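Local coordinates for protein endoglucanase A (Clostridium cellulolyticum, PDB 1EDG) that hydrolyses internal beta-1,4-glucosidic bonds of cellulose, its family 5 glycoside hydrolase catalytic domain being folded as a TIM barrel, at residues A[122-134]-A[165-177]. Numbering follows the deposited sequence.
Sequences HHDVDKVKGYFPS and FEGMNEPRLVGHA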
loop_
_atom_site.group_PDB
_atom_site.type_symbol
_atom_site.label_atom_id
_atom_site.label_comp_id
_atom_site.label_asym_id
_atom_site.label_seq_id
_atom_site.Cartn_x
_atom_site.Cartn_y
_atom_site.Cartn_z
ATOM N N HIS A 122 -3.344 -8.270 4.669
ATOM C CA HIS A 122 -4.334 -7.329 4.179
ATOM C C HIS A 122 -5.678 -7.362 4.896
ATOM O O HIS A 122 -5.807 -6.787 5.978
ATOM C CB HIS A 122 -4.492 -7.495 2.660
ATOM C CG HIS A 122 -4.761 -6.213 1.934
ATOM N ND1 HIS A 122 -6.016 -5.851 1.487
ATOM C CD2 HIS A 122 -3.929 -5.215 1.557
ATOM C CE1 HIS A 122 -5.942 -4.688 0.863
ATOM N NE2 HIS A 122 -4.686 -4.283 0.892
ATOM N N HIS A 123 -6.673 -8.037 4.320
ATOM C CA HIS A 123 -8.004 -8.097 4.932
ATOM C C HIS A 123 -8.026 -9.168 6.027
ATOM O O HIS A 123 -8.707 -10.194 5.909
ATOM C CB HIS A 123 -9.076 -8.382 3.872
ATOM C CG HIS A 123 -9.247 -7.282 2.865
ATOM N ND1 HIS A 123 -9.314 -7.519 1.506
ATOM C CD2 HIS A 123 -9.411 -5.946 3.020
ATOM C CE1 HIS A 123 -9.518 -6.378 0.871
ATOM N NE2 HIS A 123 -9.581 -5.409 1.766
ATOM N N ASP A 124 -7.245 -8.932 7.080
ATOM C CA ASP A 124 -7.149 -9.870 8.190
ATOM C C ASP A 124 -7.668 -9.308 9.512
ATOM O O ASP A 124 -7.340 -9.822 10.580
ATOM C CB ASP A 124 -5.713 -10.374 8.336
ATOM C CG ASP A 124 -5.320 -11.354 7.239
ATOM O OD1 ASP A 124 -6.229 -11.926 6.596
ATOM O OD2 ASP A 124 -4.108 -11.577 7.036
ATOM N N VAL A 125 -8.446 -8.231 9.434
ATOM C CA VAL A 125 -9.041 -7.634 10.626
ATOM C C VAL A 125 -10.331 -8.432 10.818
ATOM O O VAL A 125 -11.319 -8.203 10.113
ATOM C CB VAL A 125 -9.393 -6.134 10.420
ATOM C CG1 VAL A 125 -9.926 -5.532 11.727
ATOM C CG2 VAL A 125 -8.178 -5.356 9.940
ATOM N N ASP A 126 -10.296 -9.389 11.740
ATOM C CA ASP A 126 -11.428 -10.263 12.013
ATOM C C ASP A 126 -11.256 -10.774 13.439
ATOM O O ASP A 126 -10.269 -11.441 13.746
ATOM C CB ASP A 126 -11.390 -11.445 11.038
ATOM C CG ASP A 126 -12.628 -12.316 11.118
ATOM O OD1 ASP A 126 -12.826 -12.998 12.141
ATOM O OD2 ASP A 126 -13.409 -12.321 10.149
ATOM N N LYS A 127 -12.245 -10.519 14.287
ATOM C CA LYS A 127 -12.195 -10.923 15.694
ATOM C C LYS A 127 -11.927 -12.403 15.954
ATOM O O LYS A 127 -11.211 -12.756 16.890
ATOM C CB LYS A 127 -13.492 -10.509 16.392
ATOM C CG LYS A 127 -13.671 -9.011 16.479
ATOM C CD LYS A 127 -15.058 -8.629 16.944
ATOM C CE LYS A 127 -15.172 -7.121 17.055
ATOM N NZ LYS A 127 -16.539 -6.673 17.420
ATOM N N VAL A 128 -12.493 -13.264 15.118
ATOM C CA VAL A 128 -12.342 -14.705 15.279
ATOM C C VAL A 128 -11.134 -15.317 14.585
ATOM O O VAL A 128 -10.357 -16.048 15.198
ATOM C CB VAL A 128 -13.604 -15.444 14.774
ATOM C CG1 VAL A 128 -13.465 -16.941 14.993
ATOM C CG2 VAL A 128 -14.846 -14.902 15.468
ATOM N N LYS A 129 -10.987 -15.013 13.302
ATOM C CA LYS A 129 -9.918 -15.571 12.485
ATOM C C LYS A 129 -8.606 -14.795 12.379
ATOM O O LYS A 129 -7.579 -15.387 12.052
ATOM C CB LYS A 129 -10.460 -15.854 11.083
ATOM C CG LYS A 129 -11.437 -17.024 11.018
ATOM C CD LYS A 129 -12.098 -17.109 9.648
ATOM C CE LYS A 129 -12.724 -18.474 9.403
ATOM N NZ LYS A 129 -11.691 -19.555 9.352
ATOM N N GLY A 130 -8.634 -13.489 12.624
ATOM C CA GLY A 130 -7.415 -12.702 12.522
ATOM C C GLY A 130 -7.169 -11.841 13.745
ATOM O O GLY A 130 -7.203 -12.340 14.871
ATOM N N TYR A 131 -6.919 -10.552 13.533
ATOM C CA TYR A 131 -6.678 -9.627 14.638
ATOM C C TYR A 131 -7.754 -8.543 14.632
ATOM O O TYR A 131 -8.474 -8.382 13.647
ATOM C CB TYR A 131 -5.266 -9.004 14.541
ATOM C CG TYR A 131 -5.065 -8.000 13.416
ATOM C CD1 TYR A 131 -4.699 -8.417 12.136
ATOM C CD2 TYR A 131 -5.265 -6.639 13.627
ATOM C CE1 TYR A 131 -4.543 -7.498 11.092
ATOM C CE2 TYR A 131 -5.114 -5.715 12.592
ATOM C CZ TYR A 131 -4.756 -6.155 11.327
ATOM O OH TYR A 131 -4.636 -5.244 10.302
ATOM N N PHE A 132 -7.906 -7.845 15.752
ATOM C CA PHE A 132 -8.874 -6.757 15.872
ATOM C C PHE A 132 -8.225 -5.820 16.880
ATOM O O PHE A 132 -7.958 -6.208 18.019
ATOM C CB PHE A 132 -10.233 -7.254 16.379
ATOM C CG PHE A 132 -11.340 -6.254 16.201
ATOM C CD1 PHE A 132 -12.034 -6.172 14.996
ATOM C CD2 PHE A 132 -11.672 -5.369 17.223
ATOM C CE1 PHE A 132 -13.042 -5.217 14.811
ATOM C CE2 PHE A 132 -12.680 -4.410 17.044
ATOM C CZ PHE A 132 -13.363 -4.336 15.838
ATOM N N PRO A 133 -7.922 -4.584 16.457
ATOM C CA PRO A 133 -7.276 -3.562 17.288
ATOM C C PRO A 133 -8.078 -2.911 18.417
ATOM O O PRO A 133 -8.426 -1.733 18.336
ATOM C CB PRO A 133 -6.819 -2.538 16.251
ATOM C CG PRO A 133 -7.935 -2.564 15.273
ATOM C CD PRO A 133 -8.200 -4.055 15.107
ATOM N N SER A 134 -8.375 -3.686 19.455
ATOM C CA SER A 134 -9.077 -3.179 20.633
ATOM C C SER A 134 -8.571 -4.026 21.796
ATOM O O SER A 134 -8.158 -5.174 21.599
ATOM C CB SER A 134 -10.604 -3.261 20.486
ATOM O OG SER A 134 -11.092 -4.580 20.655
ATOM N N PHE A 165 8.609 -5.793 4.270
ATOM C CA PHE A 165 7.448 -6.362 4.961
ATOM C C PHE A 165 6.574 -5.241 5.500
ATOM O O PHE A 165 7.081 -4.326 6.144
ATOM C CB PHE A 165 7.872 -7.226 6.150
ATOM C CG PHE A 165 8.551 -8.511 5.778
ATOM C CD1 PHE A 165 8.398 -9.071 4.509
ATOM C CD2 PHE A 165 9.321 -9.185 6.722
ATOM C CE1 PHE A 165 9.000 -10.287 4.184
ATOM C CE2 PHE A 165 9.933 -10.405 6.412
ATOM C CZ PHE A 165 9.770 -10.958 5.135
ATOM N N GLU A 166 5.269 -5.329 5.256
ATOM C CA GLU A 166 4.298 -4.351 5.743
ATOM C C GLU A 166 3.410 -5.139 6.722
ATOM O O GLU A 166 2.553 -5.920 6.304
ATOM C CB GLU A 166 3.475 -3.810 4.577
ATOM C CG GLU A 166 2.398 -2.808 4.951
ATOM C CD GLU A 166 1.497 -2.473 3.770
ATOM O OE1 GLU A 166 2.016 -2.301 2.655
ATOM O OE2 GLU A 166 0.268 -2.387 3.946
ATOM N N GLY A 167 3.623 -4.919 8.016
ATOM C CA GLY A 167 2.908 -5.653 9.045
ATOM C C GLY A 167 1.399 -5.757 8.939
ATOM O O GLY A 167 0.844 -6.863 9.027
ATOM N N MET A 168 0.734 -4.612 8.807
ATOM C CA MET A 168 -0.725 -4.542 8.697
ATOM C C MET A 168 -1.101 -3.573 7.589
ATOM O O MET A 168 -0.317 -2.685 7.239
ATOM C CB MET A 168 -1.350 -4.060 10.009
ATOM C CG MET A 168 -1.119 -5.000 11.183
ATOM S SD MET A 168 -1.683 -4.326 12.759
ATOM C CE MET A 168 -0.310 -3.233 13.139
ATOM N N ASN A 169 -2.313 -3.721 7.066
ATOM C CA ASN A 169 -2.810 -2.873 5.988
ATOM C C ASN A 169 -3.526 -1.618 6.497
ATOM O O ASN A 169 -2.936 -0.531 6.555
ATOM C CB ASN A 169 -3.728 -3.706 5.074
ATOM C CG ASN A 169 -4.344 -2.881 3.963
ATOM O OD1 ASN A 169 -3.648 -2.167 3.245
ATOM N ND2 ASN A 169 -5.662 -2.971 3.813
ATOM N N GLU A 170 -4.803 -1.754 6.839
ATOM C CA GLU A 170 -5.598 -0.644 7.356
ATOM C C GLU A 170 -6.258 -1.058 8.674
ATOM O O GLU A 170 -7.483 -1.166 8.760
ATOM C CB GLU A 170 -6.661 -0.216 6.326
ATOM C CG GLU A 170 -6.075 0.403 5.053
ATOM C CD GLU A 170 -7.127 0.848 4.040
ATOM O OE1 GLU A 170 -8.322 0.527 4.189
ATOM O OE2 GLU A 170 -6.750 1.532 3.068
ATOM N N PRO A 171 -5.451 -1.287 9.725
ATOM C CA PRO A 171 -6.008 -1.694 11.026
ATOM C C PRO A 171 -7.025 -0.652 11.496
ATOM O O PRO A 171 -6.752 0.552 11.490
ATOM C CB PRO A 171 -4.769 -1.781 11.919
ATOM C CG PRO A 171 -3.847 -0.756 11.321
ATOM C CD PRO A 171 -4.019 -0.954 9.836
ATOM N N ARG A 172 -8.214 -1.111 11.874
ATOM C CA ARG A 172 -9.271 -0.193 12.269
ATOM C C ARG A 172 -10.363 -0.937 13.030
ATOM O O ARG A 172 -10.341 -2.166 13.112
ATOM C CB ARG A 172 -9.880 0.411 10.997
ATOM C CG ARG A 172 -10.571 -0.633 10.111
ATOM C CD ARG A 172 -10.835 -0.123 8.705
ATOM N NE ARG A 172 -11.623 -1.067 7.913
ATOM C CZ ARG A 172 -11.143 -2.165 7.331
ATOM N NH1 ARG A 172 -9.861 -2.482 7.437
ATOM N NH2 ARG A 172 -11.952 -2.952 6.635
ATOM N N LEU A 173 -11.332 -0.188 13.549
ATOM C CA LEU A 173 -12.455 -0.778 14.272
ATOM C C LEU A 173 -13.583 -1.082 13.286
ATOM O O LEU A 173 -14.486 -0.269 13.091
ATOM C CB LEU A 173 -12.948 0.173 15.369
ATOM C CG LEU A 173 -11.962 0.452 16.507
ATOM C CD1 LEU A 173 -12.517 1.536 17.415
ATOM C CD2 LEU A 173 -11.678 -0.828 17.286
ATOM N N VAL A 174 -13.517 -2.249 12.650
ATOM C CA VAL A 174 -14.531 -2.651 11.677
ATOM C C VAL A 174 -15.906 -2.665 12.340
ATOM O O VAL A 174 -16.074 -3.209 13.432
ATOM C CB VAL A 174 -14.237 -4.053 11.089
ATOM C CG1 VAL A 174 -15.275 -4.411 10.045
ATOM C CG2 VAL A 174 -12.847 -4.089 10.472
ATOM N N GLY A 175 -16.877 -2.033 11.695
ATOM C CA GLY A 175 -18.219 -1.990 12.242
ATOM C C GLY A 175 -18.491 -0.754 13.077
ATOM O O GLY A 175 -19.638 -0.316 13.175
ATOM N N HIS A 176 -17.442 -0.180 13.660
ATOM C CA HIS A 176 -17.569 1.014 14.496
ATOM C C HIS A 176 -17.941 2.234 13.653
ATOM O O HIS A 176 -17.706 2.264 12.440
ATOM C CB HIS A 176 -16.250 1.267 15.239
ATOM C CG HIS A 176 -16.339 2.298 16.327
ATOM N ND1 HIS A 176 -16.757 1.999 17.605
ATOM C CD2 HIS A 176 -16.022 3.616 16.337
ATOM C CE1 HIS A 176 -16.693 3.085 18.357
ATOM N NE2 HIS A 176 -16.251 4.080 17.609
ATOM N N ALA A 177 -18.525 3.237 14.303
ATOM C CA ALA A 177 -18.920 4.470 13.629
ATOM C C ALA A 177 -17.713 5.214 13.064
ATOM O O ALA A 177 -17.814 5.891 12.044
ATOM C CB ALA A 177 -19.680 5.366 14.590
HETATM O O HOH W 1 -3.840 -6.298 7.870
HETATM O O HOH W 2 -6.591 -4.081 7.085
#
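His122 and Asn169 lie where the loop after barrel strand 116-120 comes closest to the one leaving strand 163-166, their CA atoms 5.0 Å apart; the loops meet again where Pro133 faces Arg172, CA to CA 6.4 Å, with Pro133 CG 3.3 Å from Arg172 O. Between these points 122-134 makes an excursion closed by a classic beta bulge, Gly130 and Tyr131 opposite Asp126, while 165-177 finishes in a type II turn from Leu173 to His176. Two waters join the backbones: one donates to His122 O, accepts from Asn169 N and bonds Tyr131 OH; the other links His122 O to Glu170 N. The Asn169 amide stacks on the His122 imidazole, planes 21° apart, with ND2 3.3 Å above the ring plane, over its centre; CG anti to the backbone N (chi1 177°) carries the amide over that face. Met168 SD meets the Tyr131 ring obliquely, 4.2 Å from its centroid, a Met-aromatic contact, and Pro171 CB reaches the same ring at its edge. Farther out, Leu173 CD2 touches Phe132 CE2 at 3.7 Å, and Val125 CG1 presses on Val174 CG2 at a tight 3.5 Å. Arg172 NH1 turns back to Glu170 O (3.0 Å), in the plane of its guanidinium, while NE forms a salt bridge with Glu179. Asn169-Glu170, just beyond the fourth barrel strand, matches the Asn-Glu signature of family 5, whose glutamate is the acid/base; Glu170 OE2 is hydrogen-bonded to His254 ND1. Direct contact is mostly van der Waals or stacked, with carbons also against backbone carbonyls; water carries the hydrogen-bonded link, tying the backbone beside this probable catalytic glutamate to the preceding barrel loop.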